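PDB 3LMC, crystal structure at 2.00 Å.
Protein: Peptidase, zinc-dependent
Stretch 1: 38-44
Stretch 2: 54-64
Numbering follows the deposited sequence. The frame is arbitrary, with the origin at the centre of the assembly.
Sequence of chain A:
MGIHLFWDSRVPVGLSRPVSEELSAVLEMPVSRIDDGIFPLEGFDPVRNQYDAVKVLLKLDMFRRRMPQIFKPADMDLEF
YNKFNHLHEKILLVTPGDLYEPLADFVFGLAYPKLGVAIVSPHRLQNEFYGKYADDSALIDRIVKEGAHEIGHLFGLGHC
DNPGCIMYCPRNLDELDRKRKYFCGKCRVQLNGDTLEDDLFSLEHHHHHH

Stretch 1 38-44: IFPLEGF
Stretch 2, residues 54-64: VKVLLKLDMFR

A single hydrogen bond joins the two stretches, and it runs from a side chain to the backbone: K59, fully extended (chi1 to chi4 all t), places NZ 2.7 Å from P40 O. An irregular segment, with no backbone hydrogen bond to its neighbour, is thus held against a helix by one lysine and by apolar packing. The carboxylate of E42 does not replace the carbonyl as partner, since E42 OE1 lies 4.5 Å from K59 NZ, beyond a salt bridge, although it comes within 3.4 Å of K59 CD.

Residues 54-64 are helical throughout, with phi/psi near -62/-43 and i to i+4 bonds from L58 N to V54 O (3.2 Å) through R64 N to L60 O (3.0 Å). Residues 38-42 are extended, from I38 (-101/158) through F39 (-116/95), P40 (-59/131, C-gamma exo) and L41 (-80/168) to E42 (-132/167); G43 then turns to 71/38, and F44 follows at -70/144. The two stretches run in opposite senses: F39 CA is 8.6 Å from L60 CA, E42 CA 5.5 Å from V56 CA, and G43 CA 5.8 Å from K55 CA.

The wider spacing at F39 leaves room for its ring. Its CA-to-CB bond points sideways, but chi1 t (-167°) and chi2 -96° carry the ring to the helix, where CZ is 3.7 Å from L60 CA and CE1 is 4.1 Å from V56 CG1 and 3.9 Å from K59 CD. F63 (chi1 t, chi2 80°) meets the edge of this ring, with F63 CB 3.8 Å from F39 CE2. The F39 edge in turn faces the F63 ring, the planes standing at 88° and the centroids 5.6 Å apart. K59 NZ lies 5.5 Å from the F39 ring centroid, too far for more than a weak cation-pi attraction.

L41 (m, t) points its CA-to-CB bond away, yet its end returns to the helix, CD2 reaching V56 CG1 at 3.5 Å. V56 (t) also packs against the loop backbone, with CG2 3.6 Å from E42 O. E42 (t, t, chi3 -37°) points toward the helix; its N is buried by the contact without a partner.

At G43 the backbone comes close to the extended K55 side chain (m, t, t, t), G43 CA lying 3.7 Å from K55 CD. An ideal CB on G43 would fall 2.9 Å from K55 CD, a clash, and the positive phi independently favours glycine.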

# COMPACT_ATOMS: atom_id res chain seq x y z
N ILE A 38 -13.21 -2.41 7.93
CA ILE A 38 -12.47 -3.46 7.25
C ILE A 38 -12.73 -3.42 5.74
O ILE A 38 -13.73 -2.86 5.29
CB ILE A 38 -12.83 -4.87 7.78
CG1 ILE A 38 -14.29 -5.20 7.47
CG2 ILE A 38 -12.52 -4.97 9.28
CD1 ILE A 38 -14.53 -6.68 7.20
N PHE A 39 -11.81 -3.98 4.95
CA PHE A 39 -12.06 -4.14 3.53
C PHE A 39 -12.10 -5.63 3.20
O PHE A 39 -11.06 -6.25 2.99
CB PHE A 39 -10.99 -3.43 2.68
CG PHE A 39 -11.36 -3.29 1.22
CD1 PHE A 39 -10.92 -4.21 0.28
CD2 PHE A 39 -12.15 -2.24 0.79
CE1 PHE A 39 -11.27 -4.07 -1.07
CE2 PHE A 39 -12.51 -2.11 -0.54
CZ PHE A 39 -12.07 -3.03 -1.47
N PRO A 40 -13.31 -6.22 3.18
CA PRO A 40 -13.36 -7.67 2.98
C PRO A 40 -12.70 -8.00 1.65
O PRO A 40 -12.99 -7.35 0.64
CB PRO A 40 -14.86 -7.97 2.96
CG PRO A 40 -15.47 -6.83 3.75
CD PRO A 40 -14.65 -5.64 3.36
N LEU A 41 -11.80 -8.97 1.66
CA LEU A 41 -11.01 -9.30 0.49
C LEU A 41 -11.79 -10.15 -0.52
O LEU A 41 -12.86 -10.67 -0.24
CB LEU A 41 -9.71 -9.97 0.95
CG LEU A 41 -8.83 -9.03 1.80
CD1 LEU A 41 -7.58 -9.73 2.35
CD2 LEU A 41 -8.44 -7.81 0.97
N GLU A 42 -11.24 -10.28 -1.72
CA GLU A 42 -11.88 -11.08 -2.74
C GLU A 42 -10.82 -11.99 -3.35
O GLU A 42 -9.63 -11.79 -3.12
CB GLU A 42 -12.49 -10.18 -3.81
CG GLU A 42 -13.61 -10.83 -4.60
CD GLU A 42 -14.06 -9.97 -5.75
OE1 GLU A 42 -14.10 -8.74 -5.58
OE2 GLU A 42 -14.38 -10.53 -6.82
N GLY A 43 -11.24 -12.99 -4.11
CA GLY A 43 -10.30 -13.81 -4.83
C GLY A 43 -9.49 -14.72 -3.93
O GLY A 43 -8.31 -14.93 -4.15
N PHE A 44 -10.14 -15.26 -2.91
CA PHE A 44 -9.46 -16.19 -2.01
C PHE A 44 -9.19 -17.50 -2.75
O PHE A 44 -10.00 -17.94 -3.57
CB PHE A 44 -10.31 -16.42 -0.77
CG PHE A 44 -9.76 -17.47 0.16
CD1 PHE A 44 -8.75 -17.15 1.05
CD2 PHE A 44 -10.27 -18.76 0.15
CE1 PHE A 44 -8.24 -18.11 1.91
CE2 PHE A 44 -9.77 -19.72 1.01
CZ PHE A 44 -8.76 -19.39 1.89
N VAL A 54 -4.69 -9.06 -7.34
CA VAL A 54 -5.18 -8.37 -8.54
C VAL A 54 -6.68 -8.13 -8.40
O VAL A 54 -7.16 -7.04 -8.66
CB VAL A 54 -4.89 -9.15 -9.83
CG1 VAL A 54 -5.50 -8.43 -11.02
CG2 VAL A 54 -3.37 -9.32 -10.02
N LYS A 55 -7.41 -9.15 -7.96
CA LYS A 55 -8.85 -9.02 -7.72
C LYS A 55 -9.18 -8.00 -6.64
O LYS A 55 -10.14 -7.23 -6.78
CB LYS A 55 -9.47 -10.36 -7.39
CG LYS A 55 -9.71 -11.21 -8.62
CD LYS A 55 -10.40 -12.51 -8.30
CE LYS A 55 -10.59 -13.32 -9.56
NZ LYS A 55 -11.26 -14.60 -9.27
N VAL A 56 -8.40 -7.99 -5.57
CA VAL A 56 -8.63 -7.02 -4.50
C VAL A 56 -8.43 -5.60 -5.05
O VAL A 56 -9.20 -4.70 -4.73
CB VAL A 56 -7.71 -7.26 -3.27
CG1 VAL A 56 -8.00 -6.24 -2.17
CG2 VAL A 56 -7.89 -8.71 -2.72
N LEU A 57 -7.43 -5.41 -5.89
CA LEU A 57 -7.15 -4.07 -6.40
C LEU A 57 -8.28 -3.55 -7.30
O LEU A 57 -8.66 -2.37 -7.22
CB LEU A 57 -5.79 -4.04 -7.11
CG LEU A 57 -4.56 -4.23 -6.22
CD1 LEU A 57 -3.30 -4.35 -7.07
CD2 LEU A 57 -4.40 -3.08 -5.22
N LEU A 58 -8.84 -4.43 -8.12
CA LEU A 58 -9.99 -4.08 -8.97
C LEU A 58 -11.20 -3.73 -8.11
O LEU A 58 -11.91 -2.76 -8.38
CB LEU A 58 -10.35 -5.26 -9.90
CG LEU A 58 -9.25 -5.69 -10.88
CD1 LEU A 58 -9.70 -6.86 -11.75
CD2 LEU A 58 -8.84 -4.52 -11.75
N LYS A 59 -11.42 -4.53 -7.07
CA LYS A 59 -12.48 -4.26 -6.11
C LYS A 59 -12.27 -2.91 -5.40
O LYS A 59 -13.24 -2.21 -5.09
CB LYS A 59 -12.54 -5.39 -5.08
CG LYS A 59 -13.72 -5.32 -4.17
CD LYS A 59 -13.64 -6.41 -3.08
CE LYS A 59 -14.91 -6.43 -2.23
NZ LYS A 59 -14.88 -7.56 -1.27
N LEU A 60 -11.01 -2.57 -5.15
CA LEU A 60 -10.67 -1.31 -4.49
C LEU A 60 -11.01 -0.11 -5.39
O LEU A 60 -11.53 0.91 -4.93
CB LEU A 60 -9.18 -1.27 -4.15
CG LEU A 60 -8.80 -0.74 -2.77
CD1 LEU A 60 -7.33 -0.31 -2.78
CD2 LEU A 60 -9.70 0.41 -2.37
N ASP A 61 -10.70 -0.22 -6.68
CA ASP A 61 -11.11 0.82 -7.62
C ASP A 61 -12.64 0.96 -7.60
O ASP A 61 -13.17 2.06 -7.49
CB ASP A 61 -10.62 0.50 -9.02
CG ASP A 61 -11.28 1.38 -10.07
OD1 ASP A 61 -11.01 2.61 -10.10
OD2 ASP A 61 -12.08 0.85 -10.85
N MSE A 62 -13.35 -0.15 -7.70
CA MSE A 62 -14.81 -0.08 -7.68
C MSE A 62 -15.35 0.59 -6.42
O MSE A 62 -16.29 1.38 -6.47
CB MSE A 62 -15.41 -1.48 -7.80
CG MSE A 62 -15.07 -2.17 -9.10
SE MSE A 62 -16.20 -3.73 -9.26
CE MSE A 62 -17.80 -2.98 -8.38
N PHE A 63 -14.74 0.27 -5.27
CA PHE A 63 -15.14 0.87 -4.01
C PHE A 63 -14.95 2.39 -4.02
O PHE A 63 -15.83 3.16 -3.61
CB PHE A 63 -14.36 0.25 -2.84
CG PHE A 63 -14.74 0.80 -1.52
CD1 PHE A 63 -15.88 0.35 -0.87
CD2 PHE A 63 -13.95 1.78 -0.91
CE1 PHE A 63 -16.24 0.87 0.37
CE2 PHE A 63 -14.31 2.30 0.33
CZ PHE A 63 -15.45 1.84 0.97
N ARG A 64 -13.78 2.83 -4.47
CA ARG A 64 -13.53 4.26 -4.56
C ARG A 64 -14.59 4.95 -5.43
O ARG A 64 -15.17 5.96 -5.02
CB ARG A 64 -12.14 4.53 -5.15
CG ARG A 64 -11.81 6.01 -5.35
CD ARG A 64 -10.40 6.16 -5.93
NE ARG A 64 -10.29 5.35 -7.13
CZ ARG A 64 -9.17 4.77 -7.55
NH1 ARG A 64 -8.04 4.93 -6.88
NH2 ARG A 64 -9.20 4.03 -8.65